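PDB 6W0P: kojibiose phosphorylase from Gut metagenome, which belongs to glycoside hydrolase family 65, whose members join a beta-rich N-terminal domain to a central helical catalytic domain and a smaller C-terminal domain. Local coordinates for residues A[214-219]-A[248-253]; A[40-45]-A[90-95]; A[144-149]-A[287-292]; A[125-130]-A[138-143]. All blocks are in the same frame, centred on the assembly; numbering follows the deposited sequence.

Contact 1: residues A[214-219]-A[248-253]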
loop_
_atom_site.group_PDB
_atom_site.type_symbol
_atom_site.label_atom_id
_atom_site.label_comp_id
_atom_site.label_asym_id
_atom_site.label_seq_id
_atom_site.Cartn_x
_atom_site.Cartn_y
_atom_site.Cartn_z
ATOM N N VAL A 214 38.353 13.856 -14.848
ATOM C CA VAL A 214 39.431 14.645 -15.508
ATOM C C VAL A 214 39.529 14.247 -16.984
ATOM O O VAL A 214 39.431 13.044 -17.297
ATOM C CB VAL A 214 40.775 14.466 -14.782
ATOM C CG1 VAL A 214 40.741 15.094 -13.391
ATOM C CG2 VAL A 214 41.184 13.004 -14.707
ATOM N N MET A 215 39.725 15.230 -17.855
ATOM C CA MET A 215 39.985 14.970 -19.284
ATOM C C MET A 215 41.190 15.780 -19.764
ATOM O O MET A 215 41.592 16.742 -19.104
ATOM C CB MET A 215 38.768 15.297 -20.144
ATOM C CG MET A 215 38.395 16.742 -20.147
ATOM S SD MET A 215 37.137 16.990 -21.403
ATOM C CE MET A 215 36.577 18.650 -21.023
ATOM N N ARG A 216 41.751 15.323 -20.870
ATOM C CA ARG A 216 42.801 16.005 -21.652
ATOM C C ARG A 216 42.733 15.426 -23.062
ATOM O O ARG A 216 42.083 14.364 -23.219
ATOM C CB ARG A 216 44.179 15.746 -21.048
ATOM C CG ARG A 216 44.670 14.332 -21.288
ATOM C CD ARG A 216 45.891 14.040 -20.462
ATOM N NE ARG A 216 47.109 14.544 -21.073
ATOM C CZ ARG A 216 47.985 15.333 -20.462
ATOM N NH1 ARG A 216 47.753 15.771 -19.230
ATOM N NH2 ARG A 216 49.079 15.721 -21.099
ATOM N N THR A 217 43.411 16.056 -24.021
ATOM C CA THR A 217 43.239 15.783 -25.474
ATOM C C THR A 217 44.627 15.825 -26.117
ATOM O O THR A 217 45.598 16.082 -25.386
ATOM C CB THR A 217 42.209 16.732 -26.113
ATOM O OG1 THR A 217 42.791 18.017 -26.344
ATOM C CG2 THR A 217 40.962 16.912 -25.273
ATOM N N ASN A 218 44.692 15.518 -27.411
ATOM C CA ASN A 218 45.924 15.582 -28.240
ATOM C C ASN A 218 45.914 16.913 -29.017
ATOM O O ASN A 218 46.409 16.968 -30.128
ATOM C CB ASN A 218 46.047 14.330 -29.131
ATOM C CG ASN A 218 44.869 14.149 -30.074
ATOM O OD1 ASN A 218 43.897 14.894 -29.987
ATOM N ND2 ASN A 218 44.922 13.169 -30.969
ATOM N N LEU A 219 45.351 17.971 -28.467
ATOM C CA LEU A 219 45.338 19.284 -29.149
ATOM C C LEU A 219 45.168 20.378 -28.094
ATOM O O LEU A 219 44.198 20.305 -27.283
ATOM C CB LEU A 219 44.209 19.293 -30.189
ATOM C CG LEU A 219 44.148 20.528 -31.096
ATOM C CD1 LEU A 219 45.359 20.614 -32.016
ATOM C CD2 LEU A 219 42.876 20.528 -31.928
ATOM N N THR A 248 41.339 13.389 -29.993
ATOM C CA THR A 248 41.060 12.296 -29.030
ATOM C C THR A 248 40.898 12.891 -27.634
ATOM O O THR A 248 41.805 13.618 -27.205
ATOM C CB THR A 248 42.166 11.242 -29.068
ATOM O OG1 THR A 248 42.235 10.850 -30.435
ATOM C CG2 THR A 248 41.892 10.067 -28.157
ATOM N N ARG A 249 39.768 12.610 -26.987
ATOM C CA ARG A 249 39.518 12.916 -25.561
ATOM C C ARG A 249 39.788 11.674 -24.699
ATOM O O ARG A 249 39.131 10.626 -24.935
ATOM C CB ARG A 249 38.070 13.358 -25.353
ATOM C CG ARG A 249 37.861 14.028 -24.008
ATOM C CD ARG A 249 36.504 13.755 -23.414
ATOM N NE ARG A 249 35.399 14.170 -24.271
ATOM C CZ ARG A 249 34.439 15.009 -23.919
ATOM N NH1 ARG A 249 34.467 15.585 -22.736
ATOM N NH2 ARG A 249 33.432 15.258 -24.740
ATOM N N TYR A 250 40.695 11.816 -23.728
ATOM C CA TYR A 250 40.959 10.852 -22.633
ATOM C C TYR A 250 40.209 11.323 -21.389
ATOM O O TYR A 250 40.324 12.521 -21.028
ATOM C CB TYR A 250 42.459 10.747 -22.370
ATOM C CG TYR A 250 43.245 10.371 -23.598
ATOM C CD1 TYR A 250 43.671 11.343 -24.481
ATOM C CD2 TYR A 250 43.537 9.047 -23.905
ATOM C CE1 TYR A 250 44.394 11.021 -25.620
ATOM C CE2 TYR A 250 44.241 8.707 -25.056
ATOM C CZ TYR A 250 44.681 9.701 -25.917
ATOM O OH TYR A 250 45.401 9.446 -27.046
ATOM N N VAL A 251 39.442 10.424 -20.777
ATOM C CA VAL A 251 38.706 10.685 -19.506
ATOM C C VAL A 251 39.161 9.676 -18.438
ATOM O O VAL A 251 39.366 8.520 -18.782
ATOM C CB VAL A 251 37.186 10.627 -19.744
ATOM C CG1 VAL A 251 36.392 10.932 -18.484
ATOM C CG2 VAL A 251 36.769 11.554 -20.874
ATOM N N THR A 252 39.343 10.136 -17.199
ATOM C CA THR A 252 39.527 9.305 -15.986
ATOM C C THR A 252 38.538 9.791 -14.921
ATOM O O THR A 252 38.443 10.990 -14.716
ATOM C CB THR A 252 40.986 9.287 -15.527
ATOM O OG1 THR A 252 41.740 8.640 -16.553
ATOM C CG2 THR A 252 41.168 8.561 -14.215
ATOM N N ASN A 253 37.754 8.867 -14.360
ATOM C CA ASN A 253 36.761 9.117 -13.292
ATOM C C ASN A 253 37.222 8.298 -12.091
ATOM O O ASN A 253 37.372 7.052 -12.246
ATOM C CB ASN A 253 35.350 8.787 -13.780
ATOM C CG ASN A 253 34.919 9.680 -14.923
ATOM O OD1 ASN A 253 34.860 10.897 -14.776
ATOM N ND2 ASN A 253 34.623 9.106 -16.065
HETATM O O HOH W 1 42.623 12.188 -32.689
HETATM O O HOH W 2 46.737 10.552 -29.581
#
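Thr248 meets Asn218 through its backbone: Thr248 N donates to Asn218 OD1 at 3.0 Å, a nearly straight bond that reaches the oxygen from above the amide plane. The short amide thus stands in for a main-chain acceptor. The two side chains cross at about a right angle, and a water that accepts from Asn218 ND2 is hydrogen-bonded to Thr248 OG1 at 2.6 Å. Arg249 follows, on the face it shares with Met215, its chain bent at chi2 and chi3, with NH1 3.3 Å from Met215 SD. The soft thioether flanks the buried guanidinium obliquely, while Gln155 OE1 and His172 O take two of its N-H groups. Tyr250 forms a hydrogen-bonded pair with Arg216, its N giving to Arg216 O at 2.9 Å and its O receiving Arg216 N at 3.1 Å. Arg216 O also lies in the plane of the Tyr250 ring, 3.6 Å from CD1, and the phenol reaches Phe280 O. Val251, beta-branched and so suited to extended chain, forms a non-hydrogen-bonded pair with Met215, its CG2 loosely against Met215 CB (4.3 Å). Thr252 exchanges two backbone bonds with Val214, whose CG2 packs 3.8 Å from Thr252 CB, the side chains lying side by side; Thr252 OG1 bonds Asn152. Strand 245-256 is thus held between strands 210-217 and 152-161, with Met215 and Arg249 packed on strand 165-174 and Val214 and Arg216 against helix 263-277.

Contact 2: residues A[40-45]-A[90-95]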
loop_
_atom_site.group_PDB
_atom_site.type_symbol
_atom_site.label_atom_id
_atom_site.label_comp_id
_atom_site.label_asym_id
_atom_site.label_seq_id
_atom_site.Cartn_x
_atom_site.Cartn_y
_atom_site.Cartn_z
ATOM N N SER A 40 31.586 1.228 -14.511
ATOM C CA SER A 40 30.859 2.362 -15.121
ATOM C C SER A 40 30.044 1.867 -16.320
ATOM O O SER A 40 30.390 0.829 -16.910
ATOM C CB SER A 40 31.826 3.457 -15.502
ATOM O OG SER A 40 32.680 3.036 -16.564
ATOM N N GLY A 41 28.997 2.609 -16.658
ATOM C CA GLY A 41 28.246 2.412 -17.898
ATOM C C GLY A 41 27.759 3.718 -18.470
ATOM O O GLY A 41 27.451 4.646 -17.675
ATOM N N THR A 42 27.619 3.768 -19.795
ATOM C CA THR A 42 26.990 4.915 -20.476
ATOM C C THR A 42 25.967 4.395 -21.467
ATOM O O THR A 42 26.305 3.488 -22.236
ATOM C CB THR A 42 28.031 5.814 -21.159
ATOM O OG1 THR A 42 28.738 5.012 -22.107
ATOM C CG2 THR A 42 28.991 6.407 -20.159
ATOM N N ARG A 43 24.792 5.011 -21.463
ATOM C CA ARG A 43 23.801 4.881 -22.552
ATOM C C ARG A 43 24.426 5.463 -23.815
ATOM O O ARG A 43 25.325 6.318 -23.705
ATOM C CB ARG A 43 22.504 5.610 -22.177
ATOM C CG ARG A 43 21.635 4.853 -21.178
ATOM C CD ARG A 43 20.448 5.679 -20.721
ATOM N NE ARG A 43 19.497 5.878 -21.807
ATOM C CZ ARG A 43 18.555 5.018 -22.157
ATOM N NH1 ARG A 43 18.410 3.862 -21.531
ATOM N NH2 ARG A 43 17.740 5.312 -23.136
ATOM N N ALA A 44 23.900 5.073 -24.973
ATOM C CA ALA A 44 24.398 5.490 -26.298
ATOM C C ALA A 44 23.728 6.810 -26.685
ATOM O O ALA A 44 23.345 6.975 -27.874
ATOM C CB ALA A 44 24.149 4.422 -27.317
ATOM N N PHE A 45 23.602 7.719 -25.716
ATOM C CA PHE A 45 23.060 9.066 -25.954
ATOM C C PHE A 45 24.058 9.760 -26.879
ATOM O O PHE A 45 25.252 9.486 -26.776
ATOM C CB PHE A 45 22.819 9.810 -24.641
ATOM C CG PHE A 45 24.066 10.054 -23.831
ATOM C CD1 PHE A 45 24.875 11.146 -24.094
ATOM C CD2 PHE A 45 24.432 9.181 -22.826
ATOM C CE1 PHE A 45 26.030 11.365 -23.355
ATOM C CE2 PHE A 45 25.595 9.384 -22.102
ATOM C CZ PHE A 45 26.390 10.478 -22.361
ATOM N N ASN A 90 28.331 13.462 -17.225
ATOM C CA ASN A 90 28.332 13.241 -18.697
ATOM C C ASN A 90 29.703 13.673 -19.247
ATOM O O ASN A 90 29.938 14.894 -19.303
ATOM C CB ASN A 90 27.188 14.014 -19.362
ATOM C CG ASN A 90 27.170 13.848 -20.868
ATOM O OD1 ASN A 90 28.099 13.282 -21.443
ATOM N ND2 ASN A 90 26.103 14.317 -21.503
ATOM N N PHE A 91 30.594 12.725 -19.569
ATOM C CA PHE A 91 32.006 13.008 -19.961
ATOM C C PHE A 91 32.191 12.813 -21.467
ATOM O O PHE A 91 33.326 12.870 -21.933
ATOM C CB PHE A 91 32.984 12.155 -19.155
ATOM C CG PHE A 91 32.715 10.672 -19.149
ATOM C CD1 PHE A 91 32.951 9.896 -20.278
ATOM C CD2 PHE A 91 32.259 10.044 -17.998
ATOM C CE1 PHE A 91 32.693 8.537 -20.265
ATOM C CE2 PHE A 91 32.024 8.680 -17.982
ATOM C CZ PHE A 91 32.248 7.927 -19.110
ATOM N N PHE A 92 31.105 12.578 -22.204
ATOM C CA PHE A 92 31.125 12.434 -23.684
ATOM C C PHE A 92 30.481 13.659 -24.336
ATOM O O PHE A 92 30.549 13.787 -25.577
ATOM C CB PHE A 92 30.409 11.148 -24.108
ATOM C CG PHE A 92 31.181 9.860 -23.908
ATOM C CD1 PHE A 92 32.547 9.786 -24.143
ATOM C CD2 PHE A 92 30.519 8.694 -23.560
ATOM C CE1 PHE A 92 33.229 8.588 -23.995
ATOM C CE2 PHE A 92 31.200 7.497 -23.423
ATOM C CZ PHE A 92 32.554 7.447 -23.637
ATOM N N LYS A 93 29.906 14.546 -23.521
ATOM C CA LYS A 93 29.156 15.732 -23.998
ATOM C C LYS A 93 30.056 16.640 -24.841
ATOM O O LYS A 93 31.165 16.996 -24.403
ATOM C CB LYS A 93 28.575 16.544 -22.843
ATOM C CG LYS A 93 27.694 17.694 -23.310
ATOM C CD LYS A 93 26.890 18.295 -22.199
ATOM C CE LYS A 93 26.282 19.624 -22.603
ATOM N NZ LYS A 93 25.609 20.283 -21.465
ATOM N N ILE A 94 29.582 16.993 -26.028
ATOM C CA ILE A 94 30.237 18.021 -26.887
ATOM C C ILE A 94 29.193 19.053 -27.309
ATOM O O ILE A 94 27.973 18.805 -27.140
ATOM C CB ILE A 94 30.924 17.388 -28.116
ATOM C CG1 ILE A 94 29.903 16.865 -29.129
ATOM C CG2 ILE A 94 31.894 16.301 -27.679
ATOM C CD1 ILE A 94 30.517 16.215 -30.350
ATOM N N ARG A 95 29.677 20.147 -27.889
ATOM C CA ARG A 95 28.847 21.047 -28.717
ATOM C C ARG A 95 29.615 21.337 -29.999
ATOM O O ARG A 95 30.830 21.654 -29.936
ATOM C CB ARG A 95 28.464 22.308 -27.941
ATOM C CG ARG A 95 27.555 22.005 -26.764
ATOM C CD ARG A 95 27.200 23.241 -25.972
ATOM N NE ARG A 95 26.181 24.027 -26.636
ATOM C CZ ARG A 95 26.142 25.363 -26.678
ATOM N NH1 ARG A 95 27.106 26.095 -26.136
ATOM N NH2 ARG A 95 25.149 25.967 -27.310
#
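The Phe92 ring carries Phe91 on one face and Thr42 at its edge: Phe91 CE1 stands 3.5 Å above the Phe92 plane, over its centre, and Thr42 OG1 lies in that plane, 3.7 Å from Phe92 CE2. The methyl of the same threonine turns to the other ring, with Thr42 CG2 3.7 Å from Phe91 CZ, so a small residue with one polar and one apolar branch serves both aromatics. Phe45 and Asn90 reach toward each other tip to tip, their ring and amide planes 80° apart. Asn90 OD1 sits at the edge of the Phe45 ring, 3.4 Å from CE1, where the slightly positive aromatic hydrogens suit an oxygen. A chi1 of 179° sets Asn90 CG anti to the backbone N. Its OD1 also accepts from Phe92 N at 3.2 Å, an Asx turn that fixes the amide. No hydrogen bond crosses between the segments; the contact is van der Waals and ring-edge packing, and Phe45 has a cation-pi partner in Arg143. Strand 40-42, the middle of a three-stranded sheet, is thereby packed on the loop leading into strand 94-98, with Phe91 also touching strands 58-60 and 165-174, and Phe92 strand 135-145.

Contact 3: residues A[144-149]-A[287-292]; sequences LLDMSD and KKNQKF
An Asx turn at Asp146, just beyond strand 135-145, docks on helix 282-300 through Lys288, Asn289 and Phe292. Asp146 OD1 takes two backbone donors, Ser148 N at its anti lone pair and Asp149 N from above the carboxylate plane, which ties the loop to its own side chain. The other oxygen, Asp146 OD2, offers its syn lone pair to Lys288 NZ at 2.7 Å and also bonds Tyr154 OH. Asp149 OD2 meets the same NZ at 2.7 Å with its anti lone pair. Long and extended, the lysine reaches both acids, and their pairing would probably stabilise its positive charge. The Asn289 side chain reaches from the helix to the loop, its amide used at both ends: ND2 donates to Leu145 O at 2.9 Å, close to the amide plane, and OD1 accepts from Met147 N at 3.0 Å. ND2 has a further acceptor in Ser121 O. Beside this, Met147 CB sits over the centre of the Phe292 ring, 3.4 Å from the centroid and 10° off the normal, a tight CH-pi contact. The bends at chi2 and chi3 then curl the Met147 chain back, with CE 3.6 Å from Phe292 CE1 and SD placed obliquely, 5.2 Å from the ring centroid, a Met-aromatic contact. This is an Asx turn whose carboxylate is salt-bridged to a helix lysine, joining the end of strand 135-145 to helix 282-300.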
loop_
_atom_site.group_PDB
_atom_site.type_symbol
_atom_site.label_atom_id
_atom_site.label_comp_id
_atom_site.label_asym_id
_atom_site.label_seq_id
_atom_site.Cartn_x
_atom_site.Cartn_y
_atom_site.Cartn_z
ATOM N N LEU A 144 34.852 4.356 -26.420
ATOM C CA LEU A 144 35.306 3.147 -25.702
ATOM C C LEU A 144 35.186 3.409 -24.198
ATOM O O LEU A 144 35.521 4.518 -23.754
ATOM C CB LEU A 144 36.785 2.895 -26.009
ATOM C CG LEU A 144 37.185 2.477 -27.415
ATOM C CD1 LEU A 144 38.701 2.548 -27.541
ATOM C CD2 LEU A 144 36.723 1.069 -27.747
ATOM N N LEU A 145 34.787 2.399 -23.440
ATOM C CA LEU A 145 35.114 2.286 -22.006
ATOM C C LEU A 145 36.226 1.238 -21.893
ATOM O O LEU A 145 36.093 0.169 -22.508
ATOM C CB LEU A 145 33.850 1.924 -21.218
ATOM C CG LEU A 145 32.657 2.861 -21.401
ATOM C CD1 LEU A 145 31.506 2.458 -20.495
ATOM C CD2 LEU A 145 33.027 4.311 -21.127
ATOM N N ASP A 146 37.320 1.570 -21.213
ATOM C CA ASP A 146 38.491 0.665 -21.033
ATOM C C ASP A 146 38.040 -0.524 -20.184
ATOM O O ASP A 146 37.570 -0.285 -19.076
ATOM C CB ASP A 146 39.660 1.399 -20.377
ATOM C CG ASP A 146 41.003 0.706 -20.514
ATOM O OD1 ASP A 146 41.075 -0.536 -20.317
ATOM O OD2 ASP A 146 41.989 1.424 -20.792
ATOM N N MET A 147 38.143 -1.748 -20.689
ATOM C CA MET A 147 37.577 -2.937 -19.985
ATOM C C MET A 147 38.528 -3.438 -18.897
ATOM O O MET A 147 38.012 -4.120 -18.012
ATOM C CB MET A 147 37.278 -4.088 -20.944
ATOM C CG MET A 147 36.276 -3.705 -21.993
ATOM S SD MET A 147 34.686 -3.155 -21.338
ATOM C CE MET A 147 34.061 -4.701 -20.694
ATOM N N SER A 148 39.824 -3.096 -18.940
ATOM C CA SER A 148 40.851 -3.493 -17.929
ATOM C C SER A 148 41.063 -2.374 -16.893
ATOM O O SER A 148 40.858 -2.631 -15.695
ATOM C CB SER A 148 42.153 -3.876 -18.591
ATOM O OG SER A 148 41.905 -4.413 -19.887
ATOM N N ASP A 149 41.487 -1.183 -17.325
ATOM C CA ASP A 149 41.680 0.001 -16.439
ATOM C C ASP A 149 40.388 0.809 -16.465
ATOM O O ASP A 149 40.326 1.782 -17.228
ATOM C CB ASP A 149 42.896 0.832 -16.861
ATOM C CG ASP A 149 44.194 0.044 -16.819
ATOM O OD1 ASP A 149 44.589 -0.325 -15.705
ATOM O OD2 ASP A 149 44.779 -0.220 -17.906
ATOM N N LYS A 287 42.428 -1.771 -29.829
ATOM C CA LYS A 287 43.173 -3.060 -29.827
ATOM C C LYS A 287 43.239 -3.600 -28.398
ATOM O O LYS A 287 43.015 -4.794 -28.233
ATOM C CB LYS A 287 44.577 -2.910 -30.412
ATOM C CG LYS A 287 44.611 -2.691 -31.915
ATOM C CD LYS A 287 46.012 -2.521 -32.444
ATOM C CE LYS A 287 46.057 -2.212 -33.924
ATOM N NZ LYS A 287 47.385 -2.550 -34.494
ATOM N N LYS A 288 43.473 -2.739 -27.413
ATOM C CA LYS A 288 43.530 -3.124 -25.980
ATOM C C LYS A 288 42.178 -3.711 -25.556
ATOM O O LYS A 288 42.176 -4.812 -24.956
ATOM C CB LYS A 288 43.921 -1.928 -25.123
ATOM C CG LYS A 288 44.092 -2.223 -23.643
ATOM C CD LYS A 288 44.353 -0.961 -22.877
ATOM C CE LYS A 288 44.671 -1.201 -21.421
ATOM N NZ LYS A 288 44.312 -0.012 -20.605
ATOM N N ASN A 289 41.074 -3.063 -25.932
ATOM C CA ASN A 289 39.728 -3.561 -25.571
ATOM C C ASN A 289 39.490 -4.888 -26.292
ATOM O O ASN A 289 38.898 -5.792 -25.692
ATOM C CB ASN A 289 38.621 -2.554 -25.870
ATOM C CG ASN A 289 38.049 -1.947 -24.618
ATOM O OD1 ASN A 289 38.729 -1.863 -23.604
ATOM N ND2 ASN A 289 36.806 -1.520 -24.694
ATOM N N GLN A 290 39.956 -5.015 -27.524
ATOM C CA GLN A 290 39.733 -6.245 -28.315
ATOM C C GLN A 290 40.465 -7.410 -27.637
ATOM O O GLN A 290 39.902 -8.502 -27.632
ATOM C CB GLN A 290 40.161 -6.048 -29.771
ATOM C CG GLN A 290 39.943 -7.271 -30.653
ATOM C CD GLN A 290 39.392 -6.866 -31.995
ATOM O OE1 GLN A 290 39.185 -5.675 -32.275
ATOM N NE2 GLN A 290 39.151 -7.860 -32.835
ATOM N N LYS A 291 41.664 -7.179 -27.091
ATOM C CA LYS A 291 42.469 -8.199 -26.366
ATOM C C LYS A 291 41.642 -8.715 -25.178
ATOM O O LYS A 291 41.605 -9.929 -24.973
ATOM C CB LYS A 291 43.812 -7.618 -25.920
ATOM C CG LYS A 291 44.972 -8.603 -25.873
ATOM C CD LYS A 291 46.056 -8.161 -24.911
ATOM C CE LYS A 291 45.718 -8.447 -23.457
ATOM N NZ LYS A 291 46.394 -9.681 -22.973
ATOM N N PHE A 292 40.965 -7.822 -24.445
ATOM C CA PHE A 292 40.055 -8.192 -23.328
ATOM C C PHE A 292 38.869 -9.022 -23.841
ATOM O O PHE A 292 38.585 -10.057 -23.233
ATOM C CB PHE A 292 39.544 -6.947 -22.619
ATOM C CG PHE A 292 38.496 -7.212 -21.571
ATOM C CD1 PHE A 292 37.167 -7.402 -21.929
ATOM C CD2 PHE A 292 38.836 -7.235 -20.230
ATOM C CE1 PHE A 292 36.203 -7.608 -20.958
ATOM C CE2 PHE A 292 37.864 -7.437 -19.263
ATOM C CZ PHE A 292 36.550 -7.616 -19.628
HETATM O O HOH W 3 41.056 -2.633 -22.102
#

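Contact 4: residues A[125-130]-A[138-143]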
loop_
_atom_site.group_PDB
_atom_site.type_symbol
_atom_site.label_atom_id
_atom_site.label_comp_id
_atom_site.label_asym_id
_atom_site.label_seq_id
_atom_site.Cartn_x
_atom_site.Cartn_y
_atom_site.Cartn_z
ATOM N N GLN A 125 30.569 3.643 -32.534
ATOM C CA GLN A 125 30.904 4.579 -33.626
ATOM C C GLN A 125 29.600 5.093 -34.218
ATOM O O GLN A 125 28.701 4.281 -34.510
ATOM C CB GLN A 125 31.761 3.886 -34.686
ATOM C CG GLN A 125 32.758 4.800 -35.366
ATOM C CD GLN A 125 33.557 4.082 -36.425
ATOM O OE1 GLN A 125 33.008 3.622 -37.426
ATOM N NE2 GLN A 125 34.867 3.987 -36.215
ATOM N N ARG A 126 29.524 6.404 -34.382
ATOM C CA ARG A 126 28.389 7.085 -35.036
ATOM C C ARG A 126 28.984 7.968 -36.124
ATOM O O ARG A 126 29.896 8.754 -35.800
ATOM C CB ARG A 126 27.558 7.825 -33.985
ATOM C CG ARG A 126 26.099 8.026 -34.368
ATOM C CD ARG A 126 25.278 8.530 -33.195
ATOM N NE ARG A 126 26.024 9.509 -32.408
ATOM C CZ ARG A 126 25.818 10.829 -32.404
ATOM N NH1 ARG A 126 24.856 11.371 -33.132
ATOM N NH2 ARG A 126 26.585 11.608 -31.657
ATOM N N THR A 127 28.517 7.790 -37.361
ATOM C CA THR A 127 28.939 8.563 -38.556
ATOM C C THR A 127 27.697 9.250 -39.154
ATOM O O THR A 127 26.616 8.654 -39.135
ATOM C CB THR A 127 29.674 7.631 -39.530
ATOM O OG1 THR A 127 30.787 7.021 -38.859
ATOM C CG2 THR A 127 30.154 8.342 -40.773
ATOM N N PHE A 128 27.820 10.492 -39.618
ATOM C CA PHE A 128 26.741 11.184 -40.365
ATOM C C PHE A 128 27.344 12.380 -41.102
ATOM O O PHE A 128 28.448 12.848 -40.736
ATOM C CB PHE A 128 25.601 11.564 -39.416
ATOM C CG PHE A 128 26.068 12.321 -38.201
ATOM C CD1 PHE A 128 26.185 13.693 -38.231
ATOM C CD2 PHE A 128 26.426 11.655 -37.044
ATOM C CE1 PHE A 128 26.651 14.385 -37.127
ATOM C CE2 PHE A 128 26.890 12.347 -35.940
ATOM C CZ PHE A 128 27.018 13.711 -35.988
ATOM N N THR A 129 26.665 12.837 -42.151
ATOM C CA THR A 129 27.087 14.047 -42.895
ATOM C C THR A 129 26.115 15.189 -42.576
ATOM O O THR A 129 24.911 15.062 -42.848
ATOM C CB THR A 129 27.283 13.757 -44.384
ATOM O OG1 THR A 129 28.247 12.699 -44.482
ATOM C CG2 THR A 129 27.758 14.979 -45.138
ATOM N N TRP A 130 26.654 16.250 -41.989
ATOM C CA TRP A 130 25.948 17.502 -41.621
ATOM C C TRP A 130 25.905 18.410 -42.849
ATOM O O TRP A 130 26.997 18.812 -43.319
ATOM C CB TRP A 130 26.692 18.163 -40.461
ATOM C CG TRP A 130 26.008 19.335 -39.845
ATOM C CD1 TRP A 130 24.701 19.716 -39.969
ATOM C CD2 TRP A 130 26.616 20.262 -38.945
ATOM N NE1 TRP A 130 24.462 20.829 -39.211
ATOM C CE2 TRP A 130 25.618 21.184 -38.569
ATOM C CE3 TRP A 130 27.905 20.396 -38.423
ATOM C CZ2 TRP A 130 25.876 22.234 -37.691
ATOM C CZ3 TRP A 130 28.163 21.444 -37.564
ATOM C CH2 TRP A 130 27.161 22.348 -37.203
ATOM N N LYS A 138 31.341 15.546 -42.888
ATOM C CA LYS A 138 31.284 14.145 -42.398
ATOM C C LYS A 138 31.874 14.102 -40.978
ATOM O O LYS A 138 33.053 14.466 -40.790
ATOM C CB LYS A 138 31.994 13.225 -43.388
ATOM C CG LYS A 138 31.543 11.776 -43.306
ATOM C CD LYS A 138 32.581 10.816 -43.827
ATOM C CE LYS A 138 32.307 9.377 -43.445
ATOM N NZ LYS A 138 33.483 8.546 -43.782
ATOM N N ILE A 139 31.034 13.757 -40.003
ATOM C CA ILE A 139 31.394 13.654 -38.559
ATOM C C ILE A 139 31.499 12.170 -38.230
ATOM O O ILE A 139 30.507 11.458 -38.474
ATOM C CB ILE A 139 30.316 14.276 -37.644
ATOM C CG1 ILE A 139 29.894 15.683 -38.073
ATOM C CG2 ILE A 139 30.765 14.220 -36.185
ATOM C CD1 ILE A 139 31.014 16.642 -38.158
ATOM N N ILE A 140 32.607 11.737 -37.634
ATOM C CA ILE A 140 32.702 10.379 -37.027
ATOM C C ILE A 140 32.985 10.572 -35.543
ATOM O O ILE A 140 33.998 11.195 -35.236
ATOM C CB ILE A 140 33.779 9.517 -37.703
ATOM C CG1 ILE A 140 33.716 9.563 -39.232
ATOM C CG2 ILE A 140 33.707 8.094 -37.179
ATOM C CD1 ILE A 140 34.964 8.984 -39.915
ATOM N N ILE A 141 32.109 10.061 -34.671
ATOM C CA ILE A 141 32.285 10.105 -33.191
ATOM C C ILE A 141 32.424 8.670 -32.690
ATOM O O ILE A 141 31.482 7.879 -32.837
ATOM C CB ILE A 141 31.147 10.877 -32.512
ATOM C CG1 ILE A 141 31.056 12.290 -33.083
ATOM C CG2 ILE A 141 31.308 10.875 -31.003
ATOM C CD1 ILE A 141 29.899 13.088 -32.566
ATOM N N SER A 142 33.593 8.367 -32.135
ATOM C CA SER A 142 33.990 7.012 -31.696
ATOM C C SER A 142 34.163 7.040 -30.176
ATOM O O SER A 142 34.667 8.060 -29.670
ATOM C CB SER A 142 35.231 6.577 -32.436
ATOM O OG SER A 142 35.022 6.668 -33.843
ATOM N N ARG A 143 33.700 6.005 -29.468
ATOM C CA ARG A 143 33.993 5.890 -28.020
ATOM C C ARG A 143 34.138 4.440 -27.537
ATOM O O ARG A 143 33.625 3.471 -28.167
ATOM C CB ARG A 143 33.004 6.710 -27.186
ATOM C CG ARG A 143 31.528 6.494 -27.464
ATOM C CD ARG A 143 30.722 7.660 -26.919
ATOM N NE ARG A 143 29.472 7.202 -26.325
ATOM C CZ ARG A 143 28.395 7.953 -26.084
ATOM N NH1 ARG A 143 28.386 9.232 -26.398
ATOM N NH2 ARG A 143 27.315 7.401 -25.547
#
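Arg126 O receives Ile141 N at 2.8 Å in an almost straight bond (175°), and Arg126 N returns the link to Ile141 O. Phe128 and Ile139 form the next hydrogen-bonded pair, Ile139 N giving to Phe128 O at 2.8 Å. With chi1 at 52°, Phe128 CG lies between the backbone N and carbonyl carbon, and the ring takes Ile139 on one face: CB is 3.6 Å above the plane, toward the rim. On this buried side Arg126 NH2 rests 3.7 Å from Ile141 CD1, in salt bridges with Glu48 and Asp47. The reverse face is more mixed. Thr127 OG1 lies alongside Ile140 CG2 at 3.5 Å, while the extended Lys138 chain crosses that of Thr127 obliquely, its CE 3.6 Å from Thr127 CG2. Gln125 CG packs 3.3 Å from Ser142 OG. The beta-branched residues suit extended chain, and the chemistry implies a two-faced hairpin: a largely apolar, buried side whose arginine charge is probably offset by the acids, and a mixed side of hydroxyls, Ile140 and long polar chains.

Contacts 1, 3 and 4 all reach one large antiparallel sheet, and contact 2 lies beside it. Contact 2 is the common neighbour: its centre is about 13 Å from that of contact 1 and about 15 Å from that of contact 4. Arg249 NH2 of contact 1 probably bonds Lys93 O at 2.9 Å, and Arg143 NH1 of contact 4 probably bonds Phe45 O at 3.2 Å. Leu145 of contact 3 packs on Phe92 and Thr42. Contacts 3 and 4 share strand 135-145, whereas contacts 1 and 3 stay about 7 Å apart at their nearest atoms. Through Arg43, which bonds Thr340 O and Cys661 O, segment 40-45 also reaches the central catalytic region.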